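PDB 4XED: peptidase M14, carboxypeptidase A from Thermoplasmatales archaeon SCGC AB-540-F20, which probably removes C-terminal residues from peptides as an M14-family metallocarboxypeptidase, and carries a calcium-binding PKD domain that may serve in binding other proteins. Local coordinates for residues 13-18 with 22-27; 40-43 with 49-52. All blocks are in the same frame, centred on the assembly; numbering follows the deposited sequence. Where two conformers were deposited one is given.

Contact 1 (13-18 with 22-27)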
loop_
_atom_site.group_PDB
_atom_site.type_symbol
_atom_site.label_atom_id
_atom_site.label_comp_id
_atom_site.label_asym_id
_atom_site.label_seq_id
_atom_site.Cartn_x
_atom_site.Cartn_y
_atom_site.Cartn_z
ATOM N N THR A 13 -5.768 -3.884 3.202
ATOM C CA THR A 13 -7.062 -3.936 3.878
ATOM C C THR A 13 -7.177 -2.820 4.903
ATOM O O THR A 13 -6.190 -2.422 5.520
ATOM C CB THR A 13 -7.344 -5.327 4.548
ATOM O OG1 THR A 13 -6.363 -5.599 5.550
ATOM C CG2 THR A 13 -7.337 -6.435 3.516
ATOM N N GLY A 14 -8.398 -2.350 5.110
ATOM C CA GLY A 14 -8.667 -1.347 6.122
ATOM C C GLY A 14 -10.030 -0.762 5.815
ATOM O O GLY A 14 -10.745 -1.249 4.935
ATOM N N PRO A 15 -10.424 0.271 6.584
ATOM C CA PRO A 15 -11.765 0.846 6.427
ATOM C C PRO A 15 -11.972 1.469 5.049
ATOM O O PRO A 15 -11.129 2.225 4.561
ATOM C CB PRO A 15 -11.814 1.911 7.501
ATOM C CG PRO A 15 -10.758 1.630 8.395
ATOM C CD PRO A 15 -9.693 0.859 7.701
ATOM N N THR A 16 -13.122 1.193 4.447
ATOM C CA THR A 16 -13.432 1.697 3.105
ATOM C C THR A 16 -14.405 2.863 3.133
ATOM O O THR A 16 -14.751 3.406 2.081
ATOM C CB THR A 16 -13.968 0.591 2.174
ATOM O OG1 THR A 16 -15.175 0.107 2.724
ATOM C CG2 THR A 16 -12.980 -0.547 2.020
ATOM N N ASN A 17 -14.881 3.208 4.324
ATOM C CA ASN A 17 -15.714 4.387 4.519
ATOM C C ASN A 17 -15.373 4.920 5.889
ATOM O O ASN A 17 -15.116 4.156 6.819
ATOM C CB ASN A 17 -17.201 4.038 4.422
ATOM C CG ASN A 17 -18.052 5.214 3.978
ATOM O OD1 ASN A 17 -17.939 6.325 4.515
ATOM N ND2 ASN A 17 -18.902 4.984 2.979
ATOM N N GLY A 18 -15.340 6.229 6.012
ATOM C CA GLY A 18 -15.048 6.846 7.281
ATOM C C GLY A 18 -15.460 8.288 7.299
ATOM O O GLY A 18 -16.204 8.765 6.427
ATOM N N THR A 22 -10.615 11.937 10.337
ATOM C CA THR A 22 -10.319 10.853 11.271
ATOM C C THR A 22 -9.224 9.941 10.711
ATOM O O THR A 22 -9.170 9.643 9.524
ATOM C CB THR A 22 -11.596 10.069 11.606
ATOM O OG1 THR A 22 -12.505 10.938 12.296
ATOM C CG2 THR A 22 -11.299 8.842 12.484
ATOM N N THR A 23 -8.332 9.492 11.578
ATOM C CA THR A 23 -7.179 8.702 11.140
ATOM C C THR A 23 -7.564 7.228 11.084
ATOM O O THR A 23 -8.201 6.736 12.009
ATOM C CB THR A 23 -6.014 8.881 12.108
ATOM O OG1 THR A 23 -5.716 10.281 12.225
ATOM C CG2 THR A 23 -4.809 8.065 11.652
ATOM N N TYR A 24 -7.193 6.541 10.004
ATOM C CA TYR A 24 -7.515 5.113 9.806
ATOM C C TYR A 24 -6.269 4.309 9.466
ATOM O O TYR A 24 -5.335 4.836 8.870
ATOM C CB TYR A 24 -8.579 4.964 8.706
ATOM C CG TYR A 24 -9.909 5.614 9.090
ATOM C CD1 TYR A 24 -10.782 5.012 10.019
ATOM C CD2 TYR A 24 -10.293 6.808 8.526
ATOM C CE1 TYR A 24 -11.976 5.597 10.370
ATOM C CE2 TYR A 24 -11.482 7.420 8.889
ATOM C CZ TYR A 24 -12.317 6.800 9.801
ATOM O OH TYR A 24 -13.507 7.406 10.131
ATOM N N ASN A 25 -6.275 3.038 9.858
ATOM C CA ASN A 25 -5.135 2.127 9.665
ATOM C C ASN A 25 -5.343 1.189 8.500
ATOM O O ASN A 25 -6.391 0.570 8.368
ATOM C CB ASN A 25 -4.964 1.256 10.910
ATOM C CG ASN A 25 -4.586 2.040 12.109
ATOM O OD1 ASN A 25 -3.677 2.856 12.058
ATOM N ND2 ASN A 25 -5.256 1.789 13.210
ATOM N N TYR A 26 -4.301 1.066 7.684
ATOM C CA TYR A 26 -4.278 0.177 6.519
ATOM C C TYR A 26 -3.144 -0.837 6.658
ATOM O O TYR A 26 -2.021 -0.484 6.993
ATOM C CB TYR A 26 -4.202 1.023 5.208
ATOM C CG TYR A 26 -5.474 1.823 5.108
ATOM C CD1 TYR A 26 -6.602 1.304 4.503
ATOM C CD2 TYR A 26 -5.587 3.054 5.730
ATOM C CE1 TYR A 26 -7.811 1.962 4.547
ATOM C CE2 TYR A 26 -6.805 3.759 5.751
ATOM C CZ TYR A 26 -7.901 3.197 5.182
ATOM O OH TYR A 26 -9.101 3.901 5.234
ATOM N N THR A 27 -3.490 -2.080 6.365
ATOM C CA THR A 27 -2.569 -3.197 6.448
ATOM C C THR A 27 -2.131 -3.573 5.036
ATOM O O THR A 27 -2.980 -3.795 4.160
ATOM C CB THR A 27 -3.246 -4.392 7.122
ATOM O OG1 THR A 27 -3.653 -4.019 8.436
ATOM C CG2 THR A 27 -2.305 -5.575 7.171
HETATM O O HOH W 1 -5.998 -2.363 8.720
#
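The carbonyl oxygen of T13 takes two donors: the backbone N of T27, at 2.8 Å and almost straight (175° at the hydrogen), and a bridging water. That water also donates to N25 O and accepts from T27 OG1, so a threonine hydroxyl here is tied to both carbonyls. T13 N returns a bond of 2.9 Å to T27 O, which completes a hydrogen-bonded antiparallel pair. This pair joins edge strand 11-13 to strand 24-29 in the three-stranded sheet of the PKD domain's immunoglobulin-like beta sandwich. Past it the chain leaves strand 24-29 and bonds through the backbones of T16 and G18 to T96 of the other sheet, while tyrosine side chains bridge back to it. Y26 OH donates to P15 O over 2.7 Å, in the carbonyl plane and on a lone pair. With CG beside its backbone N (chi1 -65°), Y26 runs alongside G14, where a CB would collide with its CD1. P15 suits the next position: its stiff ring sets CD 3.8 Å from Y26 CE1 and turns CG to Y24 CD1. Farther along, G18 CA packs 3.3 Å from Y24 OH, which hydrogen-bonds to N19 N, and a CB on G18 would strike the Y24 ring.

Contact 2 (40-43 with 49-52)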
loop_
_atom_site.group_PDB
_atom_site.type_symbol
_atom_site.label_atom_id
_atom_site.label_comp_id
_atom_site.label_asym_id
_atom_site.label_seq_id
_atom_site.Cartn_x
_atom_site.Cartn_y
_atom_site.Cartn_z
ATOM N N TYR A 40 7.837 -0.910 -0.558
ATOM C CA TYR A 40 6.501 -0.605 -1.033
ATOM C C TYR A 40 6.390 0.840 -1.515
ATOM O O TYR A 40 6.976 1.741 -0.929
ATOM C CB TYR A 40 5.471 -0.808 0.086
ATOM C CG TYR A 40 5.300 -2.234 0.554
ATOM C CD1 TYR A 40 4.397 -3.096 -0.072
ATOM C CD2 TYR A 40 6.036 -2.724 1.620
ATOM C CE1 TYR A 40 4.225 -4.406 0.360
ATOM C CE2 TYR A 40 5.886 -4.041 2.058
ATOM C CZ TYR A 40 4.967 -4.873 1.426
ATOM O OH TYR A 40 4.763 -6.189 1.785
ATOM N N TYR A 41 5.606 1.029 -2.569
ATOM C CA TYR A 41 5.235 2.355 -3.072
ATOM C C TYR A 41 3.729 2.428 -2.891
ATOM O O TYR A 41 2.993 1.640 -3.474
ATOM C CB TYR A 41 5.649 2.554 -4.533
ATOM C CG TYR A 41 5.455 3.949 -5.029
ATOM C CD1 TYR A 41 4.185 4.454 -5.278
ATOM C CD2 TYR A 41 6.550 4.778 -5.284
ATOM C CE1 TYR A 41 4.000 5.711 -5.739
ATOM C CE2 TYR A 41 6.366 6.079 -5.761
ATOM C CZ TYR A 41 5.074 6.536 -5.979
ATOM O OH TYR A 41 4.821 7.802 -6.468
ATOM N N ILE A 42 3.282 3.331 -2.020
ATOM C CA ILE A 42 1.873 3.498 -1.680
ATOM C C ILE A 42 1.399 4.868 -2.174
ATOM O O ILE A 42 2.042 5.893 -1.911
ATOM C CB ILE A 42 1.674 3.390 -0.166
ATOM C CG1 ILE A 42 2.119 1.998 0.326
ATOM C CG2 ILE A 42 0.242 3.733 0.243
ATOM C CD1 ILE A 42 2.249 1.916 1.820
ATOM N N GLU A 43 0.243 4.875 -2.838
ATOM C CA GLU A 43 -0.516 6.086 -3.167
ATOM C C GLU A 43 -1.741 6.124 -2.272
ATOM O O GLU A 43 -2.494 5.153 -2.209
ATOM C CB GLU A 43 -0.992 6.057 -4.613
ATOM C CG GLU A 43 0.092 6.100 -5.635
ATOM C CD GLU A 43 -0.435 5.951 -7.047
ATOM O OE1 GLU A 43 -1.611 5.546 -7.235
ATOM O OE2 GLU A 43 0.329 6.253 -7.983
ATOM N N THR A 49 2.022 10.101 -0.957
ATOM C CA THR A 49 2.628 8.804 -1.253
ATOM C C THR A 49 3.613 8.379 -0.173
ATOM O O THR A 49 4.112 9.230 0.586
ATOM C CB THR A 49 3.416 8.858 -2.594
ATOM O OG1 THR A 49 4.391 9.915 -2.519
ATOM C CG2 THR A 49 2.491 9.092 -3.780
ATOM N N GLU A 50 3.906 7.085 -0.131
ATOM C CA GLU A 50 5.035 6.536 0.594
ATOM C C GLU A 50 5.929 5.927 -0.480
ATOM O O GLU A 50 5.550 4.955 -1.120
ATOM C CB GLU A 50 4.560 5.493 1.609
ATOM C CG GLU A 50 3.388 5.891 2.517
ATOM C CD GLU A 50 3.645 7.107 3.389
ATOM O OE1 GLU A 50 4.814 7.366 3.761
ATOM O OE2 GLU A 50 2.644 7.788 3.718
ATOM N N GLU A 51 7.091 6.531 -0.716
ATOM C CA GLU A 51 7.878 6.192 -1.907
ATOM C C GLU A 51 8.986 5.202 -1.602
ATOM O O GLU A 51 10.087 5.543 -1.169
ATOM C CB GLU A 51 8.395 7.452 -2.610
ATOM C CG GLU A 51 7.189 8.308 -2.972
ATOM C CD GLU A 51 7.442 9.414 -3.979
ATOM O OE1 GLU A 51 8.605 9.617 -4.401
ATOM O OE2 GLU A 51 6.444 10.089 -4.338
ATOM N N TRP A 52 8.679 3.939 -1.849
ATOM C CA TRP A 52 9.634 2.853 -1.667
ATOM C C TRP A 52 10.120 2.765 -0.213
ATOM O O TRP A 52 11.313 2.830 0.101
ATOM C CB TRP A 52 10.774 2.942 -2.668
ATOM C CG TRP A 52 10.298 2.930 -4.093
ATOM C CD1 TRP A 52 10.513 3.902 -5.023
ATOM C CD2 TRP A 52 9.493 1.926 -4.743
ATOM N NE1 TRP A 52 9.926 3.566 -6.199
ATOM C CE2 TRP A 52 9.284 2.367 -6.061
ATOM C CE3 TRP A 52 8.955 0.698 -4.345
ATOM C CZ2 TRP A 52 8.568 1.620 -6.995
ATOM C CZ3 TRP A 52 8.209 -0.033 -5.287
ATOM C CH2 TRP A 52 8.037 0.433 -6.594
#
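Y41 lays its CB over the indole of W52, 3.6 Å from the centroid of the six-membered ring and only 5° off the normal, a CH-pi contact. Farther out the phenol presents its edge to the same face: CD2 lies 3.7 Å from W52 NE1, and the tyrosine and pyrrole planes meet at 62° in a T-shaped stack. With CG anti to the backbone N (chi1 -172°), the Y41 ring extends across the neighbouring strand, where CE2 packs 3.7 Å from E51 CG. An alanine in place of W52 would probably uncover Y41 CB, leave the phenol edge without the indole face it meets, and deprive K81 of its cation-pi partner. E51 lies alongside Y41, and its carboxylate is steadied by T49 OG1, which donates to OE2 over 2.7 Å; threonine thus offers a hydroxyl to the glutamate and a methyl, CG2, to the tyrosine. Behind these side chains the backbone fixes the register. I42 N donates to E50 O (2.9 Å) and E50 N to I42 O (2.8 Å), a hydrogen-bonded antiparallel pair, followed by E43 with T49 as a non-hydrogen-bonded one. I42 turns to the other face, where its branched CB lies 4.0 Å from E50 CB; the E50 carboxylate reaches W44. K79 and K81 of strand 72-82 make cation-pi contacts with Y41 and W52 respectively. This hairpin forms one margin of the four-stranded sheet: 49-56 is outermost, 38-43 lies between it and 72-82, and I42 packs inward on F64 of the facing sheet.

How the contacts relate
The two contacts come in series along the chain, and strand 24-29 is followed directly by strand 38-43. They belong to different sheets. Contact 1 lies at the 11-13 margin of the three-stranded sheet, contact 2 at the 49-56 margin of the four-stranded one. Their centres are about 17 Å apart and their nearest atoms about 7 Å. Strand 62-66 relates them, since Y26 bonds through its backbone to F64, on which I42 of contact 2 packs across the sandwich. Each joins an edge strand to its neighbour, one on each sheet of a single PKD domain; the W52 side chain is about 12 Å from the calcium ion, whose ligands include D32 and D36 between the contacts.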